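Local atomic coordinates of oligogalacturonate-specific porin KdgM (Dickeya dadantii, PDB entry 4FQE), a protein that forms a monomeric beta-barrel porin in the bacterial outer membrane, specific for oligogalacturonides and needed for full virulence. Residues Ile172-Leu178 and Tyr189-Val195. Residue numbers count along the deposited sequence, not the author numbering.
Sequences ITHNVKL and YVEVGNV. With C8E ((hydroxyethyloxy)tri(ethyloxy)octane), chain I.
Reciprocal backbone hydrogen bonds pair His174 with Asn194 (His174 N-Asn194 O 3.1 Å, Asn194 N-His174 O 2.8 Å), Val176 with Val192 (N-O 2.9 Å both ways) and Leu178 with Val190 (Leu178 N-Val190 O 2.8 Å, Val190 N-Leu178 O 3.0 Å). The extended segments run antiparallel at 169°, axes 4.7 Å apart, within the hairpin of strands 171-180 and 186-195 in the closed 12-stranded barrel. Non-hydrogen-bonded pairs alternate with these: Asn175-Gly193 and Lys177-Glu191 between them, Thr173-Val195 beyond His174-Asn194. Side chains of Thr173, Asn175, Lys177, Glu191 and Val195 point to the pore face. There Asn175 (chi1 t) donates ND2 to Glu191 OE1 at 2.9 Å; Arg209 forms a salt bridge with the same oxygen, and Arg207 binds Asn175 OD1. A CB on Gly193 would collide with that OD1. Lys177, all-trans, extends over the Tyr189 ring (chi1 p), NZ 4.4 Å from the centroid (cation-pi) and CE 3.9 Å (CH-pi); Asp4 holds the Tyr189 hydroxyl. On the membrane-facing side, Leu178 CB meets Val190 CG1 at 4.2 Å. Detergent C8E follows this surface, its C11 3.9 Å from Val176 CG2 and its C14 over the His174 imidazole, whose ND1 bonds to Tyr150. Lys177, Arg207 and Arg209 make the pore wall partly basic, consistent with passage of anionic oligogalacturonides; the outer side is apolar at Val176, Leu178, Val190 and Val192, more polar at His174 and Asn194, beside the detergent's ether chain.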
loop_
_atom_site.group_PDB
_atom_site.type_symbol
_atom_site.label_atom_id
_atom_site.label_comp_id
_atom_site.label_asym_id
_atom_site.label_seq_id
_atom_site.Cartn_x
_atom_site.Cartn_y
_atom_site.Cartn_z
ATOM N N ILE A 172 -1.090 4.732 -15.998
ATOM C CA ILE A 172 -1.558 5.534 -14.892
ATOM C C ILE A 172 -2.723 4.827 -14.202
ATOM O O ILE A 172 -3.627 4.292 -14.853
ATOM C CB ILE A 172 -1.924 6.967 -15.339
ATOM C CG1 ILE A 172 -0.641 7.748 -15.650
ATOM C CG2 ILE A 172 -2.689 7.696 -14.251
ATOM C CD1 ILE A 172 -0.896 9.049 -16.371
ATOM N N THR A 173 -2.692 4.852 -12.880
ATOM C CA THR A 173 -3.727 4.262 -12.051
ATOM C C THR A 173 -4.279 5.328 -11.134
ATOM O O THR A 173 -3.525 6.085 -10.517
ATOM C CB THR A 173 -3.168 3.101 -11.206
ATOM O OG1 THR A 173 -2.786 2.054 -12.090
ATOM C CG2 THR A 173 -4.216 2.554 -10.254
ATOM N N HIS A 174 -5.597 5.377 -11.056
ATOM C CA HIS A 174 -6.317 6.204 -10.095
ATOM C C HIS A 174 -7.049 5.299 -9.143
ATOM O O HIS A 174 -7.781 4.380 -9.571
ATOM C CB HIS A 174 -7.315 7.073 -10.808
ATOM C CG HIS A 174 -6.715 8.049 -11.801
ATOM N ND1 HIS A 174 -6.236 9.250 -11.432
ATOM C CD2 HIS A 174 -6.603 7.991 -13.187
ATOM C CE1 HIS A 174 -5.781 9.914 -12.523
ATOM N NE2 HIS A 174 -6.016 9.143 -13.599
ATOM N N ASN A 175 -6.855 5.502 -7.855
ATOM C CA ASN A 175 -7.500 4.665 -6.869
ATOM C C ASN A 175 -8.114 5.469 -5.737
ATOM O O ASN A 175 -7.516 6.465 -5.265
ATOM C CB ASN A 175 -6.499 3.637 -6.329
ATOM C CG ASN A 175 -7.177 2.449 -5.684
ATOM O OD1 ASN A 175 -7.755 1.604 -6.369
ATOM N ND2 ASN A 175 -7.001 2.314 -4.376
ATOM N N VAL A 176 -9.328 5.075 -5.346
ATOM C CA VAL A 176 -9.999 5.631 -4.174
ATOM C C VAL A 176 -10.300 4.549 -3.135
ATOM O O VAL A 176 -10.902 3.517 -3.435
ATOM C CB VAL A 176 -11.311 6.310 -4.581
ATOM C CG1 VAL A 176 -11.962 6.953 -3.374
ATOM C CG2 VAL A 176 -11.070 7.326 -5.690
ATOM N N LYS A 177 -9.897 4.797 -1.901
ATOM C CA LYS A 177 -10.060 3.839 -0.819
ATOM C C LYS A 177 -10.849 4.532 0.268
ATOM O O LYS A 177 -10.596 5.714 0.592
ATOM C CB LYS A 177 -8.706 3.419 -0.245
ATOM C CG LYS A 177 -8.766 2.449 0.939
ATOM C CD LYS A 177 -7.349 2.090 1.441
ATOM C CE LYS A 177 -7.249 0.803 2.241
ATOM N NZ LYS A 177 -5.886 0.588 2.874
ATOM N N LEU A 178 -11.822 3.814 0.819
ATOM C CA LEU A 178 -12.577 4.308 1.955
ATOM C C LEU A 178 -12.494 3.275 3.077
ATOM O O LEU A 178 -12.850 2.118 2.897
ATOM C CB LEU A 178 -14.039 4.549 1.527
ATOM C CG LEU A 178 -15.026 4.921 2.628
ATOM C CD1 LEU A 178 -14.674 6.289 3.230
ATOM C CD2 LEU A 178 -16.441 4.930 2.075
ATOM N N TYR A 189 -12.586 -1.953 4.795
ATOM C CA TYR A 189 -12.398 -1.001 3.752
ATOM C C TYR A 189 -12.741 -1.511 2.368
ATOM O O TYR A 189 -12.803 -2.693 2.129
ATOM C CB TYR A 189 -10.956 -0.494 3.775
ATOM C CG TYR A 189 -9.925 -1.567 3.463
ATOM C CD1 TYR A 189 -9.317 -2.301 4.466
ATOM C CD2 TYR A 189 -9.560 -1.823 2.159
ATOM C CE1 TYR A 189 -8.358 -3.271 4.167
ATOM C CE2 TYR A 189 -8.628 -2.786 1.841
ATOM C CZ TYR A 189 -8.018 -3.504 2.837
ATOM O OH TYR A 189 -7.082 -4.487 2.454
ATOM N N VAL A 190 -12.964 -0.566 1.472
ATOM C CA VAL A 190 -13.264 -0.808 0.074
ATOM C C VAL A 190 -12.415 0.124 -0.791
ATOM O O VAL A 190 -12.029 1.235 -0.359
ATOM C CB VAL A 190 -14.765 -0.613 -0.245
ATOM C CG1 VAL A 190 -15.269 0.798 0.056
ATOM C CG2 VAL A 190 -15.017 -0.927 -1.707
ATOM N N GLU A 191 -12.065 -0.345 -1.985
ATOM C CA GLU A 191 -11.332 0.474 -2.945
ATOM C C GLU A 191 -11.907 0.283 -4.306
ATOM O O GLU A 191 -12.322 -0.813 -4.660
ATOM C CB GLU A 191 -9.834 0.101 -3.007
ATOM C CG GLU A 191 -9.154 -0.052 -1.657
ATOM C CD GLU A 191 -7.731 -0.556 -1.752
ATOM O OE1 GLU A 191 -6.956 -0.034 -2.609
ATOM O OE2 GLU A 191 -7.382 -1.466 -0.941
ATOM N N VAL A 192 -11.923 1.361 -5.076
ATOM C CA VAL A 192 -12.324 1.295 -6.479
ATOM C C VAL A 192 -11.284 2.059 -7.246
ATOM O O VAL A 192 -10.953 3.218 -6.902
ATOM C CB VAL A 192 -13.700 1.907 -6.718
ATOM C CG1 VAL A 192 -14.130 1.708 -8.170
ATOM C CG2 VAL A 192 -14.675 1.289 -5.738
ATOM N N GLY A 193 -10.745 1.422 -8.268
ATOM C CA GLY A 193 -9.730 2.056 -9.084
ATOM C C GLY A 193 -9.926 1.890 -10.558
ATOM O O GLY A 193 -10.644 1.015 -11.002
ATOM N N ASN A 194 -9.281 2.759 -11.311
ATOM C CA ASN A 194 -9.235 2.605 -12.752
ATOM C C ASN A 194 -7.807 2.415 -13.187
ATOM O O ASN A 194 -6.913 3.191 -12.847
ATOM C CB ASN A 194 -9.845 3.789 -13.489
ATOM C CG ASN A 194 -11.361 3.811 -13.423
ATOM O OD1 ASN A 194 -11.934 4.841 -13.100
ATOM N ND2 ASN A 194 -12.020 2.692 -13.758
ATOM N N VAL A 195 -7.605 1.350 -13.943
ATOM C CA VAL A 195 -6.282 0.984 -14.406
ATOM C C VAL A 195 -6.276 1.193 -15.929
ATOM O O VAL A 195 -7.130 0.637 -16.655
ATOM C CB VAL A 195 -5.948 -0.441 -13.928
ATOM C CG1 VAL A 195 -5.784 -0.433 -12.420
ATOM C CG2 VAL A 195 -7.055 -1.428 -14.295
HETATM C C1 C8E I . -9.587 15.341 0.839
HETATM C C2 C8E I . -9.079 14.722 -0.451
HETATM C C3 C8E I . -9.101 13.189 -0.441
HETATM C C4 C8E I . -10.382 12.614 -1.051
HETATM C C5 C8E I . -10.280 12.318 -2.547
HETATM C C6 C8E I . -11.224 11.188 -2.965
HETATM C C7 C8E I . -11.903 11.414 -4.313
HETATM C C8 C8E I . -10.875 11.591 -5.424
HETATM O O9 C8E I . -11.411 11.180 -6.686
HETATM C C10 C8E I . -10.495 11.329 -7.774
HETATM C C11 C8E I . -10.367 9.973 -8.443
HETATM O O12 C8E I . -10.400 10.116 -9.858
HETATM C C13 C8E I . -10.781 8.886 -10.466
HETATM C C14 C8E I . -10.776 9.063 -11.970
HETATM O O15 C8E I . -11.342 7.889 -12.566
HETATM C C16 C8E I . -10.662 7.534 -13.763
HETATM C C17 C8E I . -11.618 7.616 -14.935
HETATM O O18 C8E I . -11.104 6.783 -15.978
HETATM C C19 C8E I . -11.983 6.741 -17.105
HETATM C C20 C8E I . -12.925 5.553 -16.959
HETATM O O21 C8E I . -12.409 4.411 -17.657
#